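Local coordinates for protein NADPH-dependent aldehyde reductase YqhD (Escherichia coli, PDB 4QGS) that reduces a broad range of short-chain aldehydes to alcohols with NADPH, using one zinc ion per subunit, at residues Gly202-Phe207 / Leu348-His353; Tyr192-Arg197 / Asp250-Val255; Arg42-Tyr47 / Lys90-Gln95. All coordinates share one frame; numbering follows the deposited sequence.

Contact 1: Gly202-Phe207 / Leu348-His353. With ZN (zinc ion), chain B.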
ATOM      1  N   GLY A 202      -0.010  -0.583   9.420  1.00 17.01           N
ATOM      2  CA  GLY A 202      -0.812   0.186   8.472  1.00 15.89           C
ATOM      3  C   GLY A 202      -0.591   1.674   8.630  1.00 16.84           C
ATOM      4  O   GLY A 202      -0.506   2.414   7.633  1.00 15.60           O
ATOM      5  N   VAL A 203      -0.517   2.127   9.876  1.00 14.10           N
ATOM      6  CA  VAL A 203      -0.279   3.540  10.145  1.00 15.72           C
ATOM      7  C   VAL A 203       1.103   3.957   9.629  1.00 16.65           C
ATOM      8  O   VAL A 203       1.247   4.980   8.962  1.00 14.94           O
ATOM      9  CB  VAL A 203      -0.419   3.855  11.645  1.00 15.87           C
ATOM     10  CG1 VAL A 203       0.116   5.254  11.952  1.00 17.32           C
ATOM     11  CG2 VAL A 203      -1.880   3.736  12.048  1.00 15.22           C
ATOM     12  N   VAL A 204       2.122   3.156   9.920  1.00 14.26           N
ATOM     13  CA  VAL A 204       3.468   3.470   9.451  1.00 13.96           C
ATOM     14  C   VAL A 204       3.549   3.472   7.924  1.00 17.04           C
ATOM     15  O   VAL A 204       4.128   4.384   7.321  1.00 16.52           O
ATOM     16  CB  VAL A 204       4.493   2.476  10.022  1.00 12.50           C
ATOM     17  CG1 VAL A 204       5.856   2.683   9.350  1.00 15.58           C
ATOM     18  CG2 VAL A 204       4.619   2.674  11.521  1.00 14.88           C
ATOM     19  N   ASP A 205       2.941   2.476   7.289  1.00 16.21           N
ATOM     20  CA  ASP A 205       3.019   2.363   5.833  1.00 14.85           C
ATOM     21  C   ASP A 205       2.318   3.556   5.175  1.00 15.33           C
ATOM     22  O   ASP A 205       2.864   4.173   4.243  1.00 16.55           O
ATOM     23  CB  ASP A 205       2.403   1.047   5.371  1.00 18.60           C
ATOM     24  CG  ASP A 205       2.597   0.790   3.871  1.00 19.70           C
ATOM     25  OD1 ASP A 205       3.689   1.065   3.296  1.00 19.65           O
ATOM     26  OD2 ASP A 205       1.625   0.294   3.262  1.00 32.97           O
ATOM     27  N   ALA A 206       1.138   3.912   5.681  1.00 14.94           N
ATOM     28  CA  ALA A 206       0.455   5.114   5.162  1.00 16.25           C
ATOM     29  C   ALA A 206       1.310   6.380   5.337  1.00 16.38           C
ATOM     30  O   ALA A 206       1.406   7.218   4.428  1.00 16.41           O
ATOM     31  CB  ALA A 206      -0.900   5.290   5.843  1.00 15.02           C
ATOM     32  N   PHE A 207       1.936   6.509   6.500  1.00 15.21           N
ATOM     33  CA  PHE A 207       2.761   7.667   6.820  1.00 16.17           C
ATOM     34  C   PHE A 207       3.911   7.756   5.826  1.00 16.82           C
ATOM     35  O   PHE A 207       4.197   8.820   5.256  1.00 16.04           O
ATOM     36  CB  PHE A 207       3.278   7.554   8.264  1.00 14.22           C
ATOM     37  CG  PHE A 207       3.941   8.810   8.796  1.00 15.80           C
ATOM     38  CD1 PHE A 207       3.250   9.672   9.637  1.00 18.16           C
ATOM     39  CD2 PHE A 207       5.262   9.110   8.473  1.00 14.82           C
ATOM     40  CE1 PHE A 207       3.860  10.809  10.158  1.00 20.04           C
ATOM     41  CE2 PHE A 207       5.876  10.259   8.986  1.00 17.51           C
ATOM     42  CZ  PHE A 207       5.177  11.104   9.823  1.00 18.59           C
ATOM     43  N   LEU A 348       4.364   3.567  18.320  1.00 17.45           N
ATOM     44  CA  LEU A 348       3.382   2.681  17.701  1.00 17.85           C
ATOM     45  C   LEU A 348       3.747   1.207  17.876  1.00 16.69           C
ATOM     46  O   LEU A 348       2.968   0.327  17.518  1.00 21.12           O
ATOM     47  CB  LEU A 348       3.241   2.984  16.205  1.00 20.47           C
ATOM     48  CG  LEU A 348       2.590   4.313  15.826  1.00 17.91           C
ATOM     49  CD1 LEU A 348       2.729   4.513  14.315  1.00 17.33           C
ATOM     50  CD2 LEU A 348       1.119   4.372  16.258  1.00 20.30           C
ATOM     51  N   GLY A 349       4.936   0.945  18.412  1.00 19.27           N
ATOM     52  CA  GLY A 349       5.397  -0.424  18.590  1.00 18.50           C
ATOM     53  C   GLY A 349       6.194  -0.951  17.412  1.00 19.43           C
ATOM     54  O   GLY A 349       6.357  -2.163  17.261  1.00 22.15           O
ATOM     55  N   VAL A 350       6.709  -0.045  16.579  1.00 15.09           N
ATOM     56  CA  VAL A 350       7.490  -0.420  15.400  1.00 18.55           C
ATOM     57  C   VAL A 350       8.924   0.106  15.504  1.00 19.06           C
ATOM     58  O   VAL A 350       9.196   1.253  15.158  1.00 19.80           O
ATOM     59  CB  VAL A 350       6.870   0.120  14.080  1.00 16.78           C
ATOM     60  CG1 VAL A 350       7.561  -0.521  12.878  1.00 19.31           C
ATOM     61  CG2 VAL A 350       5.357  -0.141  14.041  1.00 18.59           C
ATOM     62  N   PRO A 351       9.845  -0.731  15.997  1.00 18.90           N
ATOM     63  CA  PRO A 351      11.244  -0.343  16.223  1.00 19.85           C
ATOM     64  C   PRO A 351      11.970   0.113  14.966  1.00 18.82           C
ATOM     65  O   PRO A 351      11.663  -0.350  13.863  1.00 21.02           O
ATOM     66  CB  PRO A 351      11.882  -1.634  16.770  1.00 18.70           C
ATOM     67  CG  PRO A 351      10.759  -2.375  17.374  1.00 22.74           C
ATOM     68  CD  PRO A 351       9.561  -2.085  16.505  1.00 19.37           C
ATOM     69  N   THR A 352      12.957   0.985  15.130  1.00 16.79           N
ATOM     70  CA  THR A 352      13.569   1.631  13.971  1.00 16.14           C
ATOM     71  C   THR A 352      15.056   1.350  13.740  1.00 19.20           C
ATOM     72  O   THR A 352      15.677   2.014  12.935  1.00 18.02           O
ATOM     73  CB  THR A 352      13.387   3.159  14.062  1.00 20.96           C
ATOM     74  OG1 THR A 352      14.064   3.646  15.225  1.00 20.91           O
ATOM     75  CG2 THR A 352      11.897   3.525  14.144  1.00 21.90           C
ATOM     76  N   HIS A 353      15.631   0.359  14.421  1.00 19.30           N
ATOM     77  CA  HIS A 353      17.012  -0.037  14.153  1.00 17.67           C
ATOM     78  C   HIS A 353      17.105  -1.531  13.832  1.00 17.40           C
ATOM     79  O   HIS A 353      16.331  -2.329  14.366  1.00 17.09           O
ATOM     80  CB  HIS A 353      17.920   0.295  15.354  1.00 18.82           C
ATOM     81  CG  HIS A 353      18.014   1.760  15.664  1.00 22.56           C
ATOM     82  ND1 HIS A 353      17.208   2.379  16.597  1.00 28.31           N
ATOM     83  CD2 HIS A 353      18.815   2.730  15.160  1.00 29.79           C
ATOM     84  CE1 HIS A 353      17.505   3.665  16.651  1.00 26.37           C
ATOM     85  NE2 HIS A 353      18.479   3.904  15.790  1.00 29.04           N
TER
HETATM   86 ZN    ZN B 401       4.258   0.521   1.313  1.00 22.30          ZN
HETATM   87  O   HOH W   1       4.220  -0.412  -0.563  1.00 26.32           O
HETATM   88  O   HOH W   2       2.398  -0.558   1.233  1.00 27.91           O
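Val203, Val204, Leu348 and Val350 form a small, buried, wholly apolar contact that packs helix 196-211 against the turn leaving helix 330-347, in the all-helical part of an iron-containing alcohol dehydrogenase. No hydrogen bond crosses between the segments; methyl groups do all the touching. Leu348 contributes one branch: its CD1 meets Val203 CG1 at 3.6 Å, the two side chains lying nearly perpendicular, and the same methyl reaches Val204 CG2 at 3.8 Å, where the two side chains run alongside one another, pointing opposite ways. Val204 CG2 is thus shared, since Val350 CG2 also approaches it to 3.8 Å. The torsion of Val204 (chi1 171°) sets CG1 opposite the backbone N and leaves CG2 beside that nitrogen, turned to both partners. Between Leu348 and Val350 the chain turns at Gly349, the first residue past the helix, in a Schellman motif; its positive phi of 91° would press a side chain against the preceding carbonyl oxygen, so glycine suits the position. The turn lets residues on both sides of it pack on the same helix.

The arrangement illustrates how a metal ligand can be borne by a helix that is packed elsewhere on its surface. Asp205, the next residue after Val204, takes no part in this packing and binds the catalytic zinc through OD1 at 2.1 Å. Two waters also bind the metal, each at 2.1 Å, and His209, His278 and His292 complete the site. Around the four apolar residues, helix 292-306 meets Val204 and Val350 through Ala293 and Ala297, Phe345 of helix 330-347 touches Val204, and helix 222-244 packs on Leu348 through Leu243.

Contact 2: Tyr192-Arg197 / Asp250-Val255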
ATOM      1  N   TYR A 192     -11.855  -3.096  13.157  1.00 17.87           N
ATOM      2  CA  TYR A 192     -11.764  -3.271  14.614  1.00 19.27           C
ATOM      3  C   TYR A 192     -11.019  -4.540  15.021  1.00 19.69           C
ATOM      4  O   TYR A 192     -10.384  -4.583  16.076  1.00 22.22           O
ATOM      5  CB  TYR A 192     -13.151  -3.329  15.252  1.00 20.04           C
ATOM      6  CG  TYR A 192     -13.966  -2.061  15.239  1.00 19.37           C
ATOM      7  CD1 TYR A 192     -13.493  -0.881  14.647  1.00 18.40           C
ATOM      8  CD2 TYR A 192     -15.227  -2.040  15.823  1.00 19.72           C
ATOM      9  CE1 TYR A 192     -14.273   0.272  14.636  1.00 22.04           C
ATOM     10  CE2 TYR A 192     -15.997  -0.904  15.820  1.00 20.94           C
ATOM     11  CZ  TYR A 192     -15.524   0.255  15.230  1.00 22.18           C
ATOM     12  OH  TYR A 192     -16.327   1.372  15.249  1.00 22.56           O
ATOM     13  N   THR A 193     -11.120  -5.578  14.197  1.00 17.76           N
ATOM     14  CA  THR A 193     -10.560  -6.886  14.549  1.00 24.63           C
ATOM     15  C   THR A 193      -9.071  -7.043  14.195  1.00 24.53           C
ATOM     16  O   THR A 193      -8.441  -8.041  14.563  1.00 24.37           O
ATOM     17  CB  THR A 193     -11.352  -8.023  13.864  1.00 22.13           C
ATOM     18  OG1 THR A 193     -11.353  -7.814  12.444  1.00 28.94           O
ATOM     19  CG2 THR A 193     -12.776  -8.055  14.374  1.00 31.30           C
ATOM     20  N   LEU A 194      -8.500  -6.072  13.492  1.00 20.81           N
ATOM     21  CA  LEU A 194      -7.082  -6.140  13.154  1.00 19.67           C
ATOM     22  C   LEU A 194      -6.192  -6.202  14.396  1.00 17.78           C
ATOM     23  O   LEU A 194      -6.350  -5.406  15.322  1.00 17.08           O
ATOM     24  CB  LEU A 194      -6.674  -4.936  12.307  1.00 21.14           C
ATOM     25  CG  LEU A 194      -7.348  -4.837  10.946  1.00 26.10           C
ATOM     26  CD1 LEU A 194      -7.127  -3.456  10.338  1.00 24.80           C
ATOM     27  CD2 LEU A 194      -6.781  -5.915  10.037  1.00 29.91           C
ATOM     28  N   PRO A 195      -5.242  -7.145  14.417  1.00 18.45           N
ATOM     29  CA  PRO A 195      -4.309  -7.156  15.544  1.00 20.07           C
ATOM     30  C   PRO A 195      -3.488  -5.876  15.591  1.00 16.44           C
ATOM     31  O   PRO A 195      -3.279  -5.234  14.541  1.00 17.44           O
ATOM     32  CB  PRO A 195      -3.412  -8.381  15.264  1.00 21.49           C
ATOM     33  CG  PRO A 195      -4.190  -9.223  14.316  1.00 28.06           C
ATOM     34  CD  PRO A 195      -5.016  -8.263  13.490  1.00 19.64           C
ATOM     35  N   PRO A 196      -3.020  -5.500  16.789  1.00 17.12           N
ATOM     36  CA  PRO A 196      -2.251  -4.268  16.990  1.00 19.46           C
ATOM     37  C   PRO A 196      -1.070  -4.180  16.026  1.00 17.32           C
ATOM     38  O   PRO A 196      -0.792  -3.098  15.509  1.00 18.24           O
ATOM     39  CB  PRO A 196      -1.783  -4.382  18.446  1.00 22.21           C
ATOM     40  CG  PRO A 196      -2.836  -5.233  19.105  1.00 23.55           C
ATOM     41  CD  PRO A 196      -3.250  -6.228  18.055  1.00 20.75           C
ATOM     42  N   ARG A 197      -0.391  -5.304  15.793  1.00 17.71           N
ATOM     43  CA  ARG A 197       0.724  -5.355  14.841  1.00 18.77           C
ATOM     44  C   ARG A 197       0.316  -4.820  13.468  1.00 20.21           C
ATOM     45  O   ARG A 197       1.018  -3.983  12.873  1.00 19.09           O
ATOM     46  CB  ARG A 197       1.248  -6.798  14.725  1.00 19.44           C
ATOM     47  CG  ARG A 197       2.187  -7.066  13.548  1.00 25.76           C
ATOM     48  CD  ARG A 197       2.452  -8.574  13.424  1.00 26.85           C
ATOM     49  NE  ARG A 197       3.405  -8.906  12.367  1.00 37.51           N
ATOM     50  CZ  ARG A 197       3.822 -10.147  12.110  1.00 46.10           C
ATOM     51  NH1 ARG A 197       4.691 -10.374  11.132  1.00 33.11           N
ATOM     52  NH2 ARG A 197       3.363 -11.165  12.831  1.00 38.81           N
ATOM     53  N   ASP A 250     -14.850   6.914  15.341  1.00 19.48           N
ATOM     54  CA  ASP A 250     -14.320   8.146  14.753  1.00 21.53           C
ATOM     55  C   ASP A 250     -12.824   8.024  14.505  1.00 20.60           C
ATOM     56  O   ASP A 250     -12.315   8.449  13.450  1.00 17.92           O
ATOM     57  CB  ASP A 250     -14.595   9.354  15.659  1.00 23.14           C
ATOM     58  CG  ASP A 250     -16.039   9.828  15.596  1.00 32.50           C
ATOM     59  OD1 ASP A 250     -16.788   9.379  14.702  1.00 30.38           O
ATOM     60  OD2 ASP A 250     -16.414  10.670  16.444  1.00 31.15           O
ATOM     61  N   VAL A 251     -12.127   7.443  15.478  1.00 17.98           N
ATOM     62  CA  VAL A 251     -10.686   7.213  15.370  1.00 16.98           C
ATOM     63  C   VAL A 251     -10.368   6.278  14.218  1.00 17.66           C
ATOM     64  O   VAL A 251      -9.530   6.605  13.361  1.00 16.68           O
ATOM     65  CB  VAL A 251     -10.105   6.633  16.677  1.00 18.44           C
ATOM     66  CG1 VAL A 251      -8.713   6.042  16.439  1.00 19.23           C
ATOM     67  CG2 VAL A 251     -10.048   7.712  17.737  1.00 20.67           C
ATOM     68  N   ARG A 252     -11.044   5.129  14.176  1.00 16.00           N
ATOM     69  CA  ARG A 252     -10.766   4.124  13.139  1.00 16.60           C
ATOM     70  C   ARG A 252     -11.158   4.635  11.753  1.00 16.16           C
ATOM     71  O   ARG A 252     -10.511   4.318  10.752  1.00 16.79           O
ATOM     72  CB  ARG A 252     -11.500   2.810  13.449  1.00 17.79           C
ATOM     73  CG  ARG A 252     -11.099   2.160  14.778  1.00 15.88           C
ATOM     74  CD  ARG A 252      -9.576   2.082  14.973  1.00 16.13           C
ATOM     75  NE  ARG A 252      -8.894   1.267  13.973  1.00 15.19           N
ATOM     76  CZ  ARG A 252      -8.651  -0.034  14.106  1.00 17.94           C
ATOM     77  NH1 ARG A 252      -9.054  -0.679  15.200  1.00 15.91           N
ATOM     78  NH2 ARG A 252      -8.004  -0.688  13.154  1.00 16.51           N
ATOM     79  N   ALA A 253     -12.206   5.447  11.710  1.00 15.63           N
ATOM     80  CA  ALA A 253     -12.639   6.070  10.461  1.00 15.69           C
ATOM     81  C   ALA A 253     -11.594   7.058   9.938  1.00 14.84           C
ATOM     82  O   ALA A 253     -11.237   7.045   8.748  1.00 16.66           O
ATOM     83  CB  ALA A 253     -13.995   6.778  10.655  1.00 17.85           C
ATOM     84  N   ASN A 254     -11.104   7.927  10.818  1.00 14.91           N
ATOM     85  CA  ASN A 254     -10.086   8.890  10.400  1.00 16.24           C
ATOM     86  C   ASN A 254      -8.831   8.183   9.925  1.00 16.43           C
ATOM     87  O   ASN A 254      -8.213   8.600   8.951  1.00 15.61           O
ATOM     88  CB  ASN A 254      -9.738   9.856  11.531  1.00 15.82           C
ATOM     89  CG  ASN A 254     -10.717  11.005  11.629  1.00 19.37           C
ATOM     90  OD1 ASN A 254     -11.058  11.620  10.621  1.00 15.53           O
ATOM     91  ND2 ASN A 254     -11.166  11.303  12.841  1.00 19.85           N
ATOM     92  N   VAL A 255      -8.442   7.102  10.598  1.00 17.81           N
ATOM     93  CA  VAL A 255      -7.217   6.425  10.185  1.00 16.76           C
ATOM     94  C   VAL A 255      -7.418   5.726   8.836  1.00 16.40           C
ATOM     95  O   VAL A 255      -6.566   5.809   7.950  1.00 16.57           O
ATOM     96  CB  VAL A 255      -6.741   5.427  11.265  1.00 15.85           C
ATOM     97  CG1 VAL A 255      -5.579   4.594  10.733  1.00 19.62           C
ATOM     98  CG2 VAL A 255      -6.337   6.200  12.500  1.00 15.26           C
TER
HETATM   99  O   HOH W   3      -7.978  -3.328  15.896  1.00 17.18           O
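Tyr192 meets Arg252 through ring atom CE1, 3.7 Å from Arg252 CG, and the neighbouring CD1 is only slightly farther from the same methylene. The phenol and guanidinium planes are inclined by 37°, so the pair is no parallel stack; the aliphatic base of the arginine does the touching, while Glu247 also packs on the tyrosine. The carbonyl of Tyr192 takes part as well, its O lying 2.7 Å from a water within hydrogen-bonding reach. Thr193, a residue of the NADP(+) site, has its CB directed away from 250-255. Leu194 comes next, its CD1 at the edge of the guanidinium, 4.0 Å from Arg252 NH2 and near the plane of the group. Leu194 O is also 2.7 Å from the water. That water accepts a hydrogen bond of 2.9 Å from Arg252 NH1, lying in the guanidinium plane.

Pro195 holds the N-cap position before helix 196-211, which carries zinc ligands farther on, and the segment thus joins the cofactor-binding part of the chain to the helical domain. Bends at chi2 (-48°) and chi3 (-62°) fold Arg252 back from a straight chain and bring its guanidinium close to the carbonyls of the 192-194 turn, with the water between; NH1 also donates to Pro246 O. With an alanine here, the water and Pro246 O would probably lose their arginine donor and a gap would open beside the tyrosine ring. Val199 of helix 196-211 touches both Leu194 and Arg252.

Contact 3: Arg42-Tyr47 / Lys90-Gln95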
ATOM      1  N   ARG A  42     -23.434 -12.787 -12.719  1.00 28.84           N
ATOM      2  CA  ARG A  42     -22.867 -13.972 -12.098  1.00 25.33           C
ATOM      3  C   ARG A  42     -21.605 -13.507 -11.376  1.00 27.85           C
ATOM      4  O   ARG A  42     -20.602 -13.170 -12.008  1.00 29.03           O
ATOM      5  CB  ARG A  42     -22.576 -15.070 -13.125  1.00 30.87           C
ATOM      6  CG  ARG A  42     -22.092 -16.389 -12.520  1.00 37.23           C
ATOM      7  CD  ARG A  42     -22.567 -17.603 -13.332  1.00 47.72           C
ATOM      8  NE  ARG A  42     -24.022 -17.627 -13.468  1.00 49.62           N
ATOM      9  CZ  ARG A  42     -24.699 -18.411 -14.305  1.00 60.54           C
ATOM     10  NH1 ARG A  42     -24.060 -19.267 -15.090  1.00 64.82           N
ATOM     11  NH2 ARG A  42     -26.025 -18.342 -14.349  1.00 63.49           N
ATOM     12  N   VAL A  43     -21.685 -13.453 -10.052  1.00 25.16           N
ATOM     13  CA  VAL A  43     -20.655 -12.827  -9.230  1.00 26.00           C
ATOM     14  C   VAL A  43     -19.686 -13.855  -8.667  1.00 28.24           C
ATOM     15  O   VAL A  43     -20.101 -14.836  -8.068  1.00 25.51           O
ATOM     16  CB  VAL A  43     -21.276 -12.051  -8.042  1.00 24.37           C
ATOM     17  CG1 VAL A  43     -20.192 -11.358  -7.224  1.00 26.79           C
ATOM     18  CG2 VAL A  43     -22.320 -11.042  -8.525  1.00 22.88           C
ATOM     19  N   LEU A  44     -18.389 -13.634  -8.860  1.00 25.47           N
ATOM     20  CA  LEU A  44     -17.392 -14.420  -8.140  1.00 24.19           C
ATOM     21  C   LEU A  44     -16.794 -13.585  -7.009  1.00 22.28           C
ATOM     22  O   LEU A  44     -16.147 -12.559  -7.252  1.00 22.06           O
ATOM     23  CB  LEU A  44     -16.279 -14.910  -9.076  1.00 27.43           C
ATOM     24  CG  LEU A  44     -15.202 -15.749  -8.376  1.00 26.92           C
ATOM     25  CD1 LEU A  44     -15.766 -17.059  -7.864  1.00 29.80           C
ATOM     26  CD2 LEU A  44     -14.013 -16.000  -9.304  1.00 28.93           C
ATOM     27  N   ILE A  45     -17.030 -14.031  -5.783  1.00 22.77           N
ATOM     28  CA  ILE A  45     -16.429 -13.447  -4.591  1.00 21.01           C
ATOM     29  C   ILE A  45     -15.068 -14.092  -4.337  1.00 23.46           C
ATOM     30  O   ILE A  45     -14.976 -15.302  -4.186  1.00 27.84           O
ATOM     31  CB  ILE A  45     -17.314 -13.661  -3.360  1.00 19.76           C
ATOM     32  CG1 ILE A  45     -18.665 -12.981  -3.547  1.00 23.59           C
ATOM     33  CG2 ILE A  45     -16.602 -13.172  -2.085  1.00 22.37           C
ATOM     34  CD1 ILE A  45     -19.557 -13.109  -2.317  1.00 24.98           C
ATOM     35  N   THR A  46     -14.017 -13.280  -4.304  1.00 25.19           N
ATOM     36  CA  THR A  46     -12.676 -13.796  -4.057  1.00 20.76           C
ATOM     37  C   THR A  46     -12.197 -13.394  -2.668  1.00 26.07           C
ATOM     38  O   THR A  46     -12.520 -12.314  -2.179  1.00 24.06           O
ATOM     39  CB  THR A  46     -11.685 -13.283  -5.105  1.00 24.83           C
ATOM     40  OG1 THR A  46     -11.655 -11.855  -5.054  1.00 22.85           O
ATOM     41  CG2 THR A  46     -12.101 -13.720  -6.503  1.00 25.24           C
ATOM     42  N   TYR A  47     -11.428 -14.262  -2.019  1.00 26.12           N
ATOM     43  CA  TYR A  47     -10.848 -13.893  -0.734  1.00 25.43           C
ATOM     44  C   TYR A  47      -9.559 -14.654  -0.451  1.00 29.14           C
ATOM     45  O   TYR A  47      -9.118 -15.477  -1.258  1.00 30.95           O
ATOM     46  CB  TYR A  47     -11.843 -14.109   0.401  1.00 19.10           C
ATOM     47  CG  TYR A  47     -12.417 -15.507   0.495  1.00 26.61           C
ATOM     48  CD1 TYR A  47     -11.788 -16.490   1.250  1.00 33.65           C
ATOM     49  CD2 TYR A  47     -13.600 -15.837  -0.154  1.00 35.00           C
ATOM     50  CE1 TYR A  47     -12.319 -17.767   1.343  1.00 36.63           C
ATOM     51  CE2 TYR A  47     -14.135 -17.106  -0.065  1.00 39.22           C
ATOM     52  CZ  TYR A  47     -13.492 -18.065   0.682  1.00 42.65           C
ATOM     53  OH  TYR A  47     -14.026 -19.332   0.768  1.00 57.28           O
ATOM     54  N   LYS A  90      -9.669 -19.674 -14.845  1.00 38.21           N
ATOM     55  CA  LYS A  90     -10.299 -20.874 -15.387  1.00 48.47           C
ATOM     56  C   LYS A  90     -11.776 -20.962 -14.996  1.00 50.01           C
ATOM     57  O   LYS A  90     -12.647 -21.099 -15.859  1.00 46.72           O
ATOM     58  CB  LYS A  90      -9.563 -22.128 -14.906  1.00 43.88           C
ATOM     59  CG  LYS A  90      -9.874 -23.382 -15.716  1.00 50.09           C
ATOM     60  CD  LYS A  90     -10.191 -24.577 -14.824  1.00 60.93           C
ATOM     61  CE  LYS A  90     -11.425 -24.330 -13.973  1.00 58.52           C
ATOM     62  NZ  LYS A  90     -11.804 -25.525 -13.168  1.00 61.52           N
ATOM     63  N   LEU A  91     -12.044 -20.893 -13.694  1.00 47.44           N
ATOM     64  CA  LEU A  91     -13.411 -20.962 -13.180  1.00 46.21           C
ATOM     65  C   LEU A  91     -14.267 -19.852 -13.785  1.00 45.76           C
ATOM     66  O   LEU A  91     -15.407 -20.086 -14.185  1.00 47.80           O
ATOM     67  CB  LEU A  91     -13.410 -20.873 -11.644  1.00 48.32           C
ATOM     68  CG  LEU A  91     -14.696 -21.006 -10.813  1.00 49.46           C
ATOM     69  CD1 LEU A  91     -14.339 -21.336  -9.376  1.00 51.95           C
ATOM     70  CD2 LEU A  91     -15.547 -19.749 -10.835  1.00 53.10           C
ATOM     71  N   VAL A  92     -13.707 -18.648 -13.853  1.00 40.16           N
ATOM     72  CA  VAL A  92     -14.431 -17.489 -14.356  1.00 40.35           C
ATOM     73  C   VAL A  92     -14.954 -17.691 -15.779  1.00 48.08           C
ATOM     74  O   VAL A  92     -16.132 -17.461 -16.054  1.00 49.18           O
ATOM     75  CB  VAL A  92     -13.547 -16.227 -14.325  1.00 37.18           C
ATOM     76  CG1 VAL A  92     -14.089 -15.180 -15.264  1.00 36.60           C
ATOM     77  CG2 VAL A  92     -13.453 -15.680 -12.908  1.00 36.70           C
ATOM     78  N   ARG A  93     -14.084 -18.122 -16.685  1.00 48.01           N
ATOM     79  CA  ARG A  93     -14.489 -18.283 -18.075  1.00 48.75           C
ATOM     80  C   ARG A  93     -15.380 -19.514 -18.256  1.00 46.81           C
ATOM     81  O   ARG A  93     -16.265 -19.526 -19.113  1.00 52.08           O
ATOM     82  CB  ARG A  93     -13.263 -18.365 -18.986  1.00 43.97           C
ATOM     83  CG  ARG A  93     -12.453 -19.631 -18.839  1.00 50.04           C
ATOM     84  CD  ARG A  93     -11.390 -19.702 -19.911  1.00 56.56           C
ATOM     85  NE  ARG A  93     -10.412 -18.631 -19.759  1.00 62.91           N
ATOM     86  CZ  ARG A  93      -9.599 -18.222 -20.727  1.00 71.76           C
ATOM     87  NH1 ARG A  93      -9.653 -18.787 -21.927  1.00 79.08           N
ATOM     88  NH2 ARG A  93      -8.737 -17.241 -20.497  1.00 68.48           N
ATOM     89  N   GLU A  94     -15.151 -20.534 -17.437  1.00 45.46           N
ATOM     90  CA  GLU A  94     -15.927 -21.767 -17.491  1.00 48.11           C
ATOM     91  C   GLU A  94     -17.354 -21.554 -16.999  1.00 55.66           C
ATOM     92  O   GLU A  94     -18.311 -22.055 -17.591  1.00 49.87           O
ATOM     93  CB  GLU A  94     -15.249 -22.853 -16.656  1.00 56.80           C
ATOM     94  CG  GLU A  94     -14.915 -24.121 -17.420  1.00 62.60           C
ATOM     95  CD  GLU A  94     -13.884 -24.974 -16.703  1.00 61.63           C
ATOM     96  OE1 GLU A  94     -14.181 -25.460 -15.591  1.00 70.51           O
ATOM     97  OE2 GLU A  94     -12.776 -25.157 -17.253  1.00 62.46           O
ATOM     98  N   GLN A  95     -17.483 -20.810 -15.904  1.00 54.36           N
ATOM     99  CA  GLN A  95     -18.779 -20.546 -15.287  1.00 52.22           C
ATOM    100  C   GLN A  95     -19.406 -19.254 -15.805  1.00 42.39           C
ATOM    101  O   GLN A  95     -20.518 -18.898 -15.414  1.00 38.46           O
ATOM    102  CB  GLN A  95     -18.636 -20.480 -13.764  1.00 51.16           C
ATOM    103  CG  GLN A  95     -18.515 -21.831 -13.085  1.00 55.90           C
ATOM    104  CD  GLN A  95     -19.855 -22.529 -12.945  1.00 64.13           C
ATOM    105  OE1 GLN A  95     -20.896 -21.973 -13.296  1.00 69.39           O
ATOM    106  NE2 GLN A  95     -19.835 -23.751 -12.424  1.00 66.06           N
TER
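At the edge of the Arg42 guanidinium, near its plane, lies the backbone oxygen of Gln95, with NH1 3.6 Å from Gln95 O, too loose an approach to count as a hydrogen bond here. The closer touch comes from the aliphatic chain, Arg42 CD standing 3.2 Å from the same oxygen. CG is anti to the backbone N (chi1 -175°), which carries the side chain out toward Gln95, and bends at chi2 and chi3 then turn its guanidinium. The charge has its main partner elsewhere: NE forms a salt bridge with Asp69, at the start of the adjoining strand 69-73.

Deeper in the interface the contact becomes apolar. Leu44 divides its two methyls between successive helix residues: CD2 meets Val92 CG2 at 3.7 Å, and CD1 lies 4.0 Å from Leu91 CD2. Phe73 and Leu100, from the strands flanking 42-46, also pack on Leu44, while Val97 in the following loop touches both Leu44 and Val92.

The axes of the short segments, strand 42-46 and helix 90-95, pass 10.2 Å apart and run nearly antiparallel, at 167°. The helix lies on a parallel sheet and is directed against its strands; helix 82-95, linking strands 69-73 and 99-104, forms a beta-alpha-beta crossover that passes over the intervening strand 42-46, as in Rossmann-like nucleotide-binding domains.

In the fold
From the N terminus, contact 3 closes first, laying helix 82-95 on strand 42-46 of the parallel sheet in the N-terminal domain. The chain then completes that sheet before contact 2 opens at residues 192-197, the passage into the helical domain. Contacts 1 and 2 cross: contact 1 opens on 202-207 before contact 2 closes at 250-255, and itself closes only at 348-353. They share helix 196-211, and they touch where Val203 CG2 packs on Val255 CG1 at 4.0 Å. Contact 3 stands apart, its centre about 37 Å from that of contact 1, on the opposite side of the chain's centre.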